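Local coordinates for transcriptional activator PlcR protein (Bacillus thuringiensis, PDB 3U3W) that activates transcription as a quorum-sensing virulence regulator that binds DNA through a helix-turn-helix domain and responds to the signal peptide PapR, at residues K183-L188 with E192-K197; K197-H202 with N220-I225; K139-Q144 with L155-A160; E213-Q218 with Y239-E244. All coordinates share one frame; numbering follows the deposited sequence.

Interaction 1. Residues K183-L188 with E192-K197; sequences KQLEAL and EEFDVK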
loop_
_atom_site.group_PDB
_atom_site.type_symbol
_atom_site.label_atom_id
_atom_site.label_comp_id
_atom_site.label_asym_id
_atom_site.label_seq_id
_atom_site.Cartn_x
_atom_site.Cartn_y
_atom_site.Cartn_z
ATOM N N LYS A 183 7.196 11.018 15.815
ATOM C CA LYS A 183 8.341 10.395 16.476
ATOM C C LYS A 183 8.160 8.882 16.628
ATOM O O LYS A 183 9.065 8.106 16.325
ATOM C CB LYS A 183 8.578 11.056 17.843
ATOM C CG LYS A 183 9.811 10.563 18.595
ATOM C CD LYS A 183 10.080 11.408 19.842
ATOM C CE LYS A 183 11.441 11.076 20.471
ATOM N NZ LYS A 183 11.616 9.625 20.793
ATOM N N GLN A 184 6.988 8.477 17.102
ATOM C CA GLN A 184 6.630 7.068 17.196
ATOM C C GLN A 184 6.638 6.390 15.830
ATOM O O GLN A 184 6.919 5.200 15.745
ATOM C CB GLN A 184 5.254 6.903 17.854
ATOM C CG GLN A 184 5.197 7.363 19.313
ATOM C CD GLN A 184 3.787 7.352 19.887
ATOM O OE1 GLN A 184 3.172 6.296 20.024
ATOM N NE2 GLN A 184 3.273 8.529 20.232
ATOM N N LEU A 185 6.339 7.152 14.774
ATOM C CA LEU A 185 6.376 6.647 13.402
ATOM C C LEU A 185 7.791 6.355 12.897
ATOM O O LEU A 185 7.995 5.403 12.138
ATOM C CB LEU A 185 5.706 7.632 12.441
ATOM C CG LEU A 185 4.203 7.499 12.256
ATOM C CD1 LEU A 185 3.739 8.418 11.140
ATOM C CD2 LEU A 185 3.854 6.061 11.929
ATOM N N GLU A 186 8.756 7.188 13.296
ATOM C CA GLU A 186 10.167 6.978 12.952
ATOM C C GLU A 186 10.544 5.540 13.266
ATOM O O GLU A 186 11.163 4.846 12.456
ATOM C CB GLU A 186 11.071 7.901 13.774
ATOM C CG GLU A 186 10.816 9.397 13.601
ATOM C CD GLU A 186 11.584 10.000 12.428
ATOM O OE1 GLU A 186 12.562 9.368 11.956
ATOM O OE2 GLU A 186 11.204 11.111 11.986
ATOM N N ALA A 187 10.142 5.113 14.461
ATOM C CA ALA A 187 10.386 3.769 14.978
ATOM C C ALA A 187 9.682 2.651 14.204
ATOM O O ALA A 187 10.276 1.609 13.947
ATOM C CB ALA A 187 9.998 3.700 16.464
ATOM N N LEU A 188 8.419 2.851 13.848
ATOM C CA LEU A 188 7.673 1.787 13.204
ATOM C C LEU A 188 7.997 1.675 11.721
ATOM O O LEU A 188 8.477 2.607 11.088
ATOM C CB LEU A 188 6.163 1.953 13.404
ATOM C CG LEU A 188 5.666 2.062 14.848
ATOM C CD1 LEU A 188 4.154 1.854 14.913
ATOM C CD2 LEU A 188 6.374 1.068 15.746
ATOM N N GLU A 192 3.635 5.483 5.077
ATOM C CA GLU A 192 3.878 6.847 4.629
ATOM C C GLU A 192 2.601 7.653 4.329
ATOM O O GLU A 192 2.592 8.881 4.478
ATOM C CB GLU A 192 4.884 6.863 3.473
ATOM C CG GLU A 192 6.163 6.100 3.819
ATOM C CD GLU A 192 7.401 6.636 3.122
ATOM O OE1 GLU A 192 7.987 7.633 3.618
ATOM O OE2 GLU A 192 7.796 6.044 2.090
ATOM N N GLU A 193 1.524 6.973 3.942
ATOM C CA GLU A 193 0.226 7.647 3.861
ATOM C C GLU A 193 -0.189 8.254 5.197
ATOM O O GLU A 193 -0.611 9.408 5.240
ATOM C CB GLU A 193 -0.865 6.729 3.341
ATOM C CG GLU A 193 -1.014 6.765 1.821
ATOM C CD GLU A 193 -1.843 5.603 1.296
ATOM O OE1 GLU A 193 -1.996 4.590 2.023
ATOM O OE2 GLU A 193 -2.345 5.707 0.153
ATOM N N PHE A 194 -0.046 7.495 6.285
ATOM C CA PHE A 194 -0.369 8.030 7.605
ATOM C C PHE A 194 0.510 9.237 7.981
ATOM O O PHE A 194 0.010 10.245 8.464
ATOM C CB PHE A 194 -0.309 6.953 8.694
ATOM C CG PHE A 194 -0.793 7.435 10.034
ATOM C CD1 PHE A 194 -2.045 8.027 10.163
ATOM C CD2 PHE A 194 0.007 7.311 11.163
ATOM C CE1 PHE A 194 -2.485 8.478 11.392
ATOM C CE2 PHE A 194 -0.423 7.764 12.407
ATOM C CZ PHE A 194 -1.663 8.345 12.524
ATOM N N ASP A 195 1.809 9.112 7.745
ATOM C CA ASP A 195 2.772 10.192 7.910
ATOM C C ASP A 195 2.271 11.461 7.216
ATOM O O ASP A 195 2.337 12.558 7.778
ATOM C CB ASP A 195 4.108 9.754 7.294
ATOM C CG ASP A 195 5.317 10.519 7.844
ATOM O OD1 ASP A 195 6.076 9.922 8.640
ATOM O OD2 ASP A 195 5.533 11.696 7.463
ATOM N N VAL A 196 1.774 11.313 5.988
ATOM C CA VAL A 196 1.303 12.461 5.234
ATOM C C VAL A 196 0.089 13.066 5.926
ATOM O O VAL A 196 -0.067 14.288 5.994
ATOM C CB VAL A 196 0.920 12.087 3.776
ATOM C CG1 VAL A 196 0.123 13.193 3.128
ATOM C CG2 VAL A 196 2.154 11.782 2.960
ATOM N N LYS A 197 -0.781 12.201 6.431
ATOM C CA LYS A 197 -1.985 12.660 7.059
ATOM C C LYS A 197 -1.666 13.427 8.361
ATOM O O LYS A 197 -2.215 14.507 8.600
ATOM C CB LYS A 197 -2.914 11.479 7.337
ATOM C CG LYS A 197 -4.102 11.875 8.185
ATOM C CD LYS A 197 -4.872 10.673 8.690
ATOM C CE LYS A 197 -5.691 10.039 7.582
ATOM N NZ LYS A 197 -6.521 8.928 8.105
#
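Leu185 reaches two flat groups of helix 192-208, the Phe194 ring and the Asp195 carboxylate. Its CD1 approaches the ring obliquely, with Phe194 CD2 at 3.9 Å from Leu185 CD1, and the other methyl, Leu185 CD2, comes almost as near, 4.1 Å from the same Phe194 CD2. Helix 153-167 also meets the ring: Leu155 packs on it, and Tyr156 forms an edge-to-face pair with it. At the carboxylate, Leu185 CD1 lies 3.7 Å from Asp195 OD1, a van der Waals approach and not a polar bond. That methyl also touches the Asp195 backbone, with CA 3.8 Å away, so one methyl meets ring, carboxylate and main chain together. Phe194 holds CG anti to its backbone N (chi1 -173°), which carries the ring toward helix 153-167 while leaving the CD2 corner for the leucine. The branched end of leucine suits a seat between an aromatic ring and helix backbone. The salt bridge from Asp195 OD2 to Arg199 NE, on the same helix, probably offsets the cost of a carboxylate beside a methyl. Leu188 leaves the helical conformation at the end of helix 171-187, and three residues separate it from Glu192. The contact thus joins two successive, roughly antiparallel helices near their connecting turn, as in the stacked helices of a tetratricopeptide-like superhelix.

Interaction 2. Residues K197-H202 with N220-I225; sequences KVRYNH and NKAIEI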
loop_
_atom_site.group_PDB
_atom_site.type_symbol
_atom_site.label_atom_id
_atom_site.label_comp_id
_atom_site.label_asym_id
_atom_site.label_seq_id
_atom_site.Cartn_x
_atom_site.Cartn_y
_atom_site.Cartn_z
ATOM N N LYS A 197 -0.781 12.201 6.431
ATOM C CA LYS A 197 -1.985 12.660 7.059
ATOM C C LYS A 197 -1.666 13.427 8.361
ATOM O O LYS A 197 -2.215 14.507 8.600
ATOM C CB LYS A 197 -2.914 11.479 7.337
ATOM C CG LYS A 197 -4.102 11.875 8.185
ATOM C CD LYS A 197 -4.872 10.673 8.690
ATOM C CE LYS A 197 -5.691 10.039 7.582
ATOM N NZ LYS A 197 -6.521 8.928 8.105
ATOM N N VAL A 198 -0.795 12.858 9.194
ATOM C CA VAL A 198 -0.376 13.519 10.433
ATOM C C VAL A 198 0.287 14.861 10.152
ATOM O O VAL A 198 -0.001 15.843 10.831
ATOM C CB VAL A 198 0.607 12.666 11.285
ATOM C CG1 VAL A 198 0.985 13.420 12.566
ATOM C CG2 VAL A 198 0.006 11.323 11.622
ATOM N N ARG A 199 1.178 14.919 9.163
ATOM C CA ARG A 199 1.810 16.201 8.833
ATOM C C ARG A 199 0.793 17.245 8.394
ATOM O O ARG A 199 0.941 18.440 8.680
ATOM C CB ARG A 199 2.913 16.056 7.793
ATOM C CG ARG A 199 4.106 15.287 8.299
ATOM C CD ARG A 199 5.289 15.362 7.341
ATOM N NE ARG A 199 6.373 14.527 7.852
ATOM C CZ ARG A 199 7.290 14.933 8.726
ATOM N NH1 ARG A 199 7.287 16.190 9.186
ATOM N NH2 ARG A 199 8.216 14.080 9.143
ATOM N N TYR A 200 -0.260 16.791 7.726
ATOM C CA TYR A 200 -1.291 17.708 7.268
ATOM C C TYR A 200 -2.063 18.319 8.432
ATOM O O TYR A 200 -2.336 19.524 8.435
ATOM C CB TYR A 200 -2.254 17.003 6.343
ATOM C CG TYR A 200 -3.444 17.835 5.939
ATOM C CD1 TYR A 200 -3.314 18.872 5.021
ATOM C CD2 TYR A 200 -4.701 17.576 6.463
ATOM C CE1 TYR A 200 -4.399 19.624 4.640
ATOM C CE2 TYR A 200 -5.808 18.320 6.083
ATOM C CZ TYR A 200 -5.653 19.338 5.170
ATOM O OH TYR A 200 -6.754 20.067 4.782
ATOM N N ASN A 201 -2.425 17.476 9.398
ATOM C CA ASN A 201 -3.219 17.907 10.541
ATOM C C ASN A 201 -2.351 18.816 11.381
ATOM O O ASN A 201 -2.776 19.885 11.796
ATOM C CB ASN A 201 -3.698 16.704 11.364
ATOM C CG ASN A 201 -4.788 15.885 10.664
ATOM O OD1 ASN A 201 -5.599 16.419 9.892
ATOM N ND2 ASN A 201 -4.818 14.574 10.946
ATOM N N HIS A 202 -1.115 18.377 11.595
ATOM C CA HIS A 202 -0.080 19.161 12.256
ATOM C C HIS A 202 0.076 20.532 11.591
ATOM O O HIS A 202 0.129 21.552 12.280
ATOM C CB HIS A 202 1.244 18.394 12.217
ATOM C CG HIS A 202 2.326 19.006 13.042
ATOM N ND1 HIS A 202 3.637 18.580 12.986
ATOM C CD2 HIS A 202 2.293 20.003 13.957
ATOM C CE1 HIS A 202 4.367 19.301 13.819
ATOM N NE2 HIS A 202 3.575 20.169 14.424
ATOM N N ASN A 220 4.928 21.253 2.696
ATOM C CA ASN A 220 5.841 20.905 1.603
ATOM C C ASN A 220 6.502 19.551 1.783
ATOM O O ASN A 220 6.705 18.817 0.811
ATOM C CB ASN A 220 6.902 21.985 1.411
ATOM C CG ASN A 220 6.342 23.240 0.773
ATOM O OD1 ASN A 220 5.341 23.193 0.054
ATOM N ND2 ASN A 220 6.979 24.367 1.040
ATOM N N LYS A 221 6.838 19.229 3.025
ATOM C CA LYS A 221 7.340 17.909 3.351
ATOM C C LYS A 221 6.286 16.851 2.967
ATOM O O LYS A 221 6.601 15.847 2.333
ATOM C CB LYS A 221 7.670 17.817 4.843
ATOM C CG LYS A 221 8.525 16.628 5.217
ATOM C CD LYS A 221 9.954 17.059 5.509
ATOM C CE LYS A 221 10.520 17.938 4.383
ATOM N NZ LYS A 221 12.022 17.986 4.373
ATOM N N ALA A 222 5.029 17.089 3.334
ATOM C CA ALA A 222 3.984 16.110 3.076
ATOM C C ALA A 222 3.674 15.980 1.557
ATOM O O ALA A 222 3.508 14.881 1.055
ATOM C CB ALA A 222 2.732 16.407 3.916
ATOM N N ILE A 223 3.652 17.095 0.840
ATOM C CA ILE A 223 3.550 17.089 -0.621
ATOM C C ILE A 223 4.668 16.283 -1.281
ATOM O O ILE A 223 4.416 15.523 -2.216
ATOM C CB ILE A 223 3.541 18.533 -1.189
ATOM C CG1 ILE A 223 2.302 19.282 -0.667
ATOM C CG2 ILE A 223 3.658 18.527 -2.729
ATOM C CD1 ILE A 223 2.015 20.628 -1.350
ATOM N N GLU A 224 5.896 16.444 -0.792
ATOM C CA GLU A 224 7.026 15.678 -1.313
ATOM C C GLU A 224 6.812 14.181 -1.099
ATOM O O GLU A 224 6.982 13.380 -2.024
ATOM C CB GLU A 224 8.344 16.125 -0.670
ATOM C CG GLU A 224 9.539 15.236 -0.994
ATOM C CD GLU A 224 10.522 15.115 0.175
ATOM O OE1 GLU A 224 11.069 16.152 0.609
ATOM O OE2 GLU A 224 10.742 13.980 0.665
ATOM N N ILE A 225 6.443 13.806 0.122
ATOM C CA ILE A 225 6.167 12.406 0.430
ATOM C C ILE A 225 5.041 11.854 -0.443
ATOM O O ILE A 225 5.105 10.721 -0.904
ATOM C CB ILE A 225 5.805 12.195 1.908
ATOM C CG1 ILE A 225 6.976 12.639 2.796
ATOM C CG2 ILE A 225 5.457 10.722 2.171
ATOM C CD1 ILE A 225 6.635 12.696 4.261
#
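Arg199 runs its aliphatic stem over helix 220-225, with Ala222 beneath its base and Lys221 and Ile225 near its head. The two helical segments are nearly antiparallel (158°), their axes 9.0 Å apart, and Arg199 CA comes 6.2 Å from Ala222 CA. Alanine suits this close point: its CB meets Arg199 CB at 3.9 Å, and its short side chain lets the helices come this near. Beyond CB the arginine is extended from CG to NE, so it runs past Ala222 and brings its guanidinium to Lys221 and Ile225. Lys221 CG lies over one face of that group, displaced toward its rim, and is 4.0 Å from Arg199 NE. Ile225 stands roughly perpendicular to the arginine, bringing CD1 to 4.0 Å from Arg199 NE. The lysine puts CG anti to its backbone N (chi1 -165°), then bends, which leads the ammonium away: Lys221 NZ is 7.0 Å from Arg199 NH1. Arg199 NH1 is hydrogen-bonded to Gln218, and NE keeps its bridge to Asp195. Across these segments the chemistry is therefore van der Waals packing of alkyl groups against a guanidinium. With the charged ends this far apart and the Asp195 carboxylate close by, the two positive charges probably repel only mildly.

Interaction 3. Residues K139-Q144 with L155-A160; sequences KKLLNQ and LYIENA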
loop_
_atom_site.group_PDB
_atom_site.type_symbol
_atom_site.label_atom_id
_atom_site.label_comp_id
_atom_site.label_asym_id
_atom_site.label_seq_id
_atom_site.Cartn_x
_atom_site.Cartn_y
_atom_site.Cartn_z
ATOM N N LYS A 139 -8.921 8.149 24.897
ATOM C CA LYS A 139 -7.811 7.823 25.784
ATOM C C LYS A 139 -7.995 6.466 26.461
ATOM O O LYS A 139 -7.025 5.779 26.766
ATOM C CB LYS A 139 -7.584 8.937 26.820
ATOM C CG LYS A 139 -6.842 10.137 26.242
ATOM C CD LYS A 139 -6.660 11.264 27.244
ATOM C CE LYS A 139 -5.569 12.215 26.753
ATOM N NZ LYS A 139 -5.491 13.489 27.507
ATOM N N LYS A 140 -9.243 6.074 26.673
ATOM C CA LYS A 140 -9.540 4.814 27.342
ATOM C C LYS A 140 -9.265 3.629 26.426
ATOM O O LYS A 140 -8.797 2.590 26.875
ATOM C CB LYS A 140 -10.981 4.805 27.877
ATOM C CG LYS A 140 -11.117 5.437 29.273
ATOM C CD LYS A 140 -12.579 5.729 29.663
ATOM C CE LYS A 140 -13.506 4.545 29.380
ATOM N NZ LYS A 140 -14.928 4.834 29.762
ATOM N N LEU A 141 -9.552 3.791 25.139
ATOM C CA LEU A 141 -9.146 2.807 24.138
ATOM C C LEU A 141 -7.627 2.638 24.152
ATOM O O LEU A 141 -7.125 1.526 24.059
ATOM C CB LEU A 141 -9.615 3.220 22.741
ATOM C CG LEU A 141 -11.108 3.475 22.548
ATOM C CD1 LEU A 141 -11.442 3.816 21.077
ATOM C CD2 LEU A 141 -11.920 2.289 23.035
ATOM N N LEU A 142 -6.890 3.736 24.274
ATOM C CA LEU A 142 -5.427 3.644 24.365
ATOM C C LEU A 142 -5.015 2.875 25.593
ATOM O O LEU A 142 -4.126 2.036 25.535
ATOM C CB LEU A 142 -4.771 5.020 24.434
ATOM C CG LEU A 142 -4.992 5.938 23.237
ATOM C CD1 LEU A 142 -4.091 7.140 23.370
ATOM C CD2 LEU A 142 -4.739 5.200 21.918
ATOM N N ASN A 143 -5.654 3.192 26.718
ATOM C CA ASN A 143 -5.302 2.572 27.993
ATOM C C ASN A 143 -5.591 1.075 27.984
ATOM O O ASN A 143 -5.156 0.360 28.885
ATOM C CB ASN A 143 -6.000 3.261 29.171
ATOM C CG ASN A 143 -5.678 4.755 29.263
ATOM O OD1 ASN A 143 -4.565 5.193 28.954
ATOM N ND2 ASN A 143 -6.666 5.544 29.685
ATOM N N GLN A 144 -6.312 0.609 26.959
ATOM C CA GLN A 144 -6.457 -0.828 26.708
ATOM C C GLN A 144 -5.107 -1.479 26.426
ATOM O O GLN A 144 -4.939 -2.673 26.656
ATOM C CB GLN A 144 -7.388 -1.114 25.524
ATOM C CG GLN A 144 -8.853 -0.828 25.769
ATOM C CD GLN A 144 -9.740 -1.341 24.649
ATOM O OE1 GLN A 144 -10.208 -0.570 23.812
ATOM N NE2 GLN A 144 -9.973 -2.651 24.625
ATOM N N LEU A 155 -1.928 4.686 16.998
ATOM C CA LEU A 155 -1.464 5.943 16.424
ATOM C C LEU A 155 -2.626 6.671 15.752
ATOM O O LEU A 155 -2.751 7.887 15.860
ATOM C CB LEU A 155 -0.283 5.730 15.464
ATOM C CG LEU A 155 0.967 5.158 16.152
ATOM C CD1 LEU A 155 2.136 5.050 15.203
ATOM C CD2 LEU A 155 1.359 5.993 17.354
ATOM N N TYR A 156 -3.500 5.916 15.094
ATOM C CA TYR A 156 -4.674 6.512 14.468
ATOM C C TYR A 156 -5.591 7.173 15.515
ATOM O O TYR A 156 -6.141 8.252 15.294
ATOM C CB TYR A 156 -5.456 5.464 13.695
ATOM C CG TYR A 156 -4.687 4.765 12.596
ATOM C CD1 TYR A 156 -3.587 5.361 12.002
ATOM C CD2 TYR A 156 -5.078 3.498 12.143
ATOM C CE1 TYR A 156 -2.881 4.714 10.982
ATOM C CE2 TYR A 156 -4.393 2.851 11.143
ATOM C CZ TYR A 156 -3.289 3.463 10.558
ATOM O OH TYR A 156 -2.590 2.830 9.553
ATOM N N ILE A 157 -5.738 6.514 16.658
ATOM C CA ILE A 157 -6.507 7.058 17.770
ATOM C C ILE A 157 -5.835 8.327 18.358
ATOM O O ILE A 157 -6.505 9.331 18.639
ATOM C CB ILE A 157 -6.774 5.954 18.834
ATOM C CG1 ILE A 157 -7.683 4.871 18.233
ATOM C CG2 ILE A 157 -7.430 6.535 20.096
ATOM C CD1 ILE A 157 -7.762 3.589 19.044
ATOM N N GLU A 158 -4.512 8.296 18.505
ATOM C CA GLU A 158 -3.789 9.487 18.930
ATOM C C GLU A 158 -3.958 10.655 17.970
ATOM O O GLU A 158 -4.020 11.814 18.397
ATOM C CB GLU A 158 -2.315 9.175 19.159
ATOM C CG GLU A 158 -2.084 8.384 20.438
ATOM C CD GLU A 158 -0.699 7.777 20.499
ATOM O OE1 GLU A 158 -0.563 6.620 20.955
ATOM O OE2 GLU A 158 0.257 8.458 20.091
ATOM N N ASN A 159 -4.037 10.355 16.676
ATOM C CA ASN A 159 -4.201 11.398 15.687
ATOM C C ASN A 159 -5.563 12.049 15.854
ATOM O O ASN A 159 -5.658 13.268 15.858
ATOM C CB ASN A 159 -3.992 10.872 14.253
ATOM C CG ASN A 159 -4.404 11.896 13.187
ATOM O OD1 ASN A 159 -3.663 12.821 12.846
ATOM N ND2 ASN A 159 -5.600 11.749 12.688
ATOM N N ALA A 160 -6.615 11.247 16.006
ATOM C CA ALA A 160 -7.952 11.790 16.330
ATOM C C ALA A 160 -7.939 12.669 17.600
ATOM O O ALA A 160 -8.422 13.797 17.591
ATOM C CB ALA A 160 -8.992 10.666 16.459
#
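Leu142 and Ile157 join helices 131-143 and 153-167, consecutive antiparallel helices of the tetratricopeptide-like domain that binds the signal peptide. The segments run at 157° to each other with axes 9.8 Å apart, a spacing that accommodates the branched aliphatic side chains between them. The leucine and isoleucine lie alongside, pointing opposite ways, and Leu142 CD2 sits 3.5 Å from Ile157 CG2. Because Ile157 is branched at CB, it can work on two sides. CG2, anti to the backbone N, serves Leu142, whereas CD1, at the end of the other branch (chi1 -66°), reaches Leu141 CB at 4.2 Å. Leu142 likewise divides its methyls, for CD1 turns to Glu158 and touches its CG at 3.8 Å. The glutamate offers only its methylene here. Its chain is extended beyond CG and carries the carboxylate on toward helix 171-187, where OE2 is hydrogen-bonded to Gln184 NE2. Trp117 of helix 109-125 packs on both Leu141 and Ile157, extending the apolar layer to a third helix. Asn159, on the same helix as Ile157, instead binds the backbone of the signal peptide. Antiparallel helices stacked through aliphatic contacts of this kind are characteristic of tetratricopeptide-like superhelices.

Interaction 4. Residues E213-Q218 with Y239-E244; sequences EESLYQ and YYQRGE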
loop_
_atom_site.group_PDB
_atom_site.type_symbol
_atom_site.label_atom_id
_atom_site.label_comp_id
_atom_site.label_asym_id
_atom_site.label_seq_id
_atom_site.Cartn_x
_atom_site.Cartn_y
_atom_site.Cartn_z
ATOM N N GLU A 213 5.392 29.740 8.759
ATOM C CA GLU A 213 6.575 29.146 8.184
ATOM C C GLU A 213 6.689 27.661 8.517
ATOM O O GLU A 213 7.033 26.847 7.655
ATOM C CB GLU A 213 7.817 29.910 8.652
ATOM C CG GLU A 213 9.134 29.249 8.283
ATOM C CD GLU A 213 10.323 30.199 8.402
ATOM O OE1 GLU A 213 10.204 31.243 9.094
ATOM O OE2 GLU A 213 11.378 29.895 7.796
ATOM N N GLU A 214 6.423 27.301 9.765
ATOM C CA GLU A 214 6.514 25.894 10.145
ATOM C C GLU A 214 5.395 25.073 9.497
ATOM O O GLU A 214 5.572 23.895 9.183
ATOM C CB GLU A 214 6.489 25.725 11.665
ATOM C CG GLU A 214 7.864 25.824 12.302
ATOM C CD GLU A 214 7.803 26.132 13.800
ATOM O OE1 GLU A 214 7.880 25.192 14.618
ATOM O OE2 GLU A 214 7.670 27.319 14.154
ATOM N N SER A 215 4.242 25.709 9.313
ATOM C CA SER A 215 3.104 25.061 8.697
ATOM C C SER A 215 3.484 24.697 7.260
ATOM O O SER A 215 3.291 23.564 6.826
ATOM C CB SER A 215 1.891 25.993 8.716
ATOM O OG SER A 215 0.743 25.376 8.159
ATOM N N LEU A 216 4.033 25.665 6.537
ATOM C CA LEU A 216 4.420 25.469 5.140
ATOM C C LEU A 216 5.528 24.417 5.037
ATOM O O LEU A 216 5.589 23.639 4.072
ATOM C CB LEU A 216 4.861 26.797 4.508
ATOM C CG LEU A 216 5.380 26.792 3.068
ATOM C CD1 LEU A 216 4.315 26.302 2.104
ATOM C CD2 LEU A 216 5.904 28.168 2.660
ATOM N N TYR A 217 6.386 24.383 6.051
ATOM C CA TYR A 217 7.417 23.361 6.124
ATOM C C TYR A 217 6.797 21.972 6.139
ATOM O O TYR A 217 7.169 21.107 5.337
ATOM C CB TYR A 217 8.291 23.543 7.358
ATOM C CG TYR A 217 9.226 22.386 7.603
ATOM C CD1 TYR A 217 10.410 22.250 6.879
ATOM C CD2 TYR A 217 8.930 21.425 8.563
ATOM C CE1 TYR A 217 11.268 21.171 7.105
ATOM C CE2 TYR A 217 9.785 20.356 8.805
ATOM C CZ TYR A 217 10.953 20.241 8.068
ATOM O OH TYR A 217 11.797 19.183 8.297
ATOM N N GLN A 218 5.857 21.761 7.059
ATOM C CA GLN A 218 5.161 20.482 7.152
ATOM C C GLN A 218 4.373 20.179 5.880
ATOM O O GLN A 218 4.378 19.042 5.419
ATOM C CB GLN A 218 4.241 20.445 8.362
ATOM C CG GLN A 218 4.986 20.520 9.675
ATOM C CD GLN A 218 5.717 19.234 9.978
ATOM O OE1 GLN A 218 5.389 18.178 9.437
ATOM N NE2 GLN A 218 6.724 19.313 10.836
ATOM N N TYR A 239 -2.047 21.205 -1.180
ATOM C CA TYR A 239 -1.933 22.387 -2.019
ATOM C C TYR A 239 -2.776 23.544 -1.530
ATOM O O TYR A 239 -2.357 24.685 -1.629
ATOM C CB TYR A 239 -2.291 22.085 -3.472
ATOM C CG TYR A 239 -1.175 21.385 -4.179
ATOM C CD1 TYR A 239 0.071 21.984 -4.306
ATOM C CD2 TYR A 239 -1.348 20.111 -4.684
ATOM C CE1 TYR A 239 1.114 21.334 -4.935
ATOM C CE2 TYR A 239 -0.321 19.455 -5.310
ATOM C CZ TYR A 239 0.908 20.071 -5.436
ATOM O OH TYR A 239 1.924 19.396 -6.070
ATOM N N TYR A 240 -3.969 23.243 -1.030
ATOM C CA TYR A 240 -4.844 24.270 -0.502
ATOM C C TYR A 240 -4.150 24.889 0.722
ATOM O O TYR A 240 -3.949 26.107 0.797
ATOM C CB TYR A 240 -6.224 23.677 -0.145
ATOM C CG TYR A 240 -7.154 24.676 0.512
ATOM C CD1 TYR A 240 -7.989 25.489 -0.254
ATOM C CD2 TYR A 240 -7.185 24.826 1.902
ATOM C CE1 TYR A 240 -8.829 26.423 0.348
ATOM C CE2 TYR A 240 -8.032 25.752 2.508
ATOM C CZ TYR A 240 -8.843 26.543 1.729
ATOM O OH TYR A 240 -9.666 27.456 2.326
ATOM N N GLN A 241 -3.763 24.038 1.665
ATOM C CA GLN A 241 -3.034 24.491 2.835
ATOM C C GLN A 241 -1.785 25.306 2.489
ATOM O O GLN A 241 -1.450 26.265 3.184
ATOM C CB GLN A 241 -2.638 23.315 3.713
ATOM C CG GLN A 241 -2.166 23.768 5.060
ATOM C CD GLN A 241 -3.224 24.603 5.727
ATOM O OE1 GLN A 241 -4.380 24.186 5.833
ATOM N NE2 GLN A 241 -2.856 25.806 6.141
ATOM N N ARG A 242 -1.094 24.922 1.423
ATOM C CA ARG A 242 0.125 25.609 1.044
ATOM C C ARG A 242 -0.225 26.976 0.467
ATOM O O ARG A 242 0.457 27.960 0.734
ATOM C CB ARG A 242 0.986 24.762 0.101
ATOM C CG ARG A 242 1.143 25.280 -1.311
ATOM C CD ARG A 242 2.600 25.544 -1.708
ATOM N NE ARG A 242 3.445 24.353 -1.818
ATOM C CZ ARG A 242 3.779 23.756 -2.966
ATOM N NH1 ARG A 242 3.314 24.239 -4.109
ATOM N NH2 ARG A 242 4.574 22.670 -2.977
ATOM N N GLY A 243 -1.314 27.048 -0.286
ATOM C CA GLY A 243 -1.853 28.334 -0.694
ATOM C C GLY A 243 -2.181 29.235 0.503
ATOM O O GLY A 243 -1.872 30.427 0.490
ATOM N N GLU A 244 -2.818 28.670 1.529
ATOM C CA GLU A 244 -3.100 29.405 2.761
ATOM C C GLU A 244 -1.811 29.971 3.368
ATOM O O GLU A 244 -1.752 31.139 3.736
ATOM C CB GLU A 244 -3.784 28.510 3.798
ATOM C CG GLU A 244 -5.156 27.988 3.410
ATOM C CD GLU A 244 -6.244 29.015 3.621
ATOM O OE1 GLU A 244 -6.810 29.062 4.740
ATOM O OE2 GLU A 244 -6.526 29.781 2.674
#
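Gln241 and Arg242 are the residues of helix 239-244 that meet Ser215 and Leu216 on helix 213-218. Gln241 comes first. Its chain bends at chi2 (56°) and brings NE2 to 4.1 Å from Ser215 OG, near enough to pack but too far for a hydrogen bond. The serine hydroxyl is instead bonded to the carbonyl oxygen of Ala203, so this small residue fits a buried spot while its polar atom is satisfied by helix 192-208. Next, Arg242 contributes the base of its side chain: CB lies 4.2 Å from Leu216 CD1, where the backbones draw closest, at 5.9 Å between Leu216 CA and Arg242 CA. Leucine is apt here, since the same methyl that rests on the alkyl base of the arginine also approaches its guanidinium obliquely. Arg242 chi1, at 113°, is far from staggered, and the chain bends again at chi2 and chi3, taking the guanidinium along helix 212-228 to Asn220, whose OD1 accepts from NE. Helix 235-248 thus lies between helix 212-228 and helix 253-269, the latter touching Arg242 through Ala259, while Tyr207 of helix 192-208 packs on Ser215 and Gln241.

Overall arrangement
All four contacts pack helices within the same superhelical domain, yet they differ in depth and chemistry. Interactions 1 and 4 are buried, interactions 2 and 3 partly so. Interaction 3 is the most purely aliphatic; interactions 2 and 4 set arginine stems against alkyl groups, and interaction 1 combines leucine with an aromatic ring and a carboxylate. Interactions 1 and 2 share helix 192-208 and Lys197, which binds the signal peptide's backbone, and interactions 2 and 4 share helix 212-228. A polar link also ties interaction 2 to interaction 3, through a probable hydrogen bond from Asn201 to Asn159. Interactions 3 and 4 do not touch, their centres about 27 Å apart.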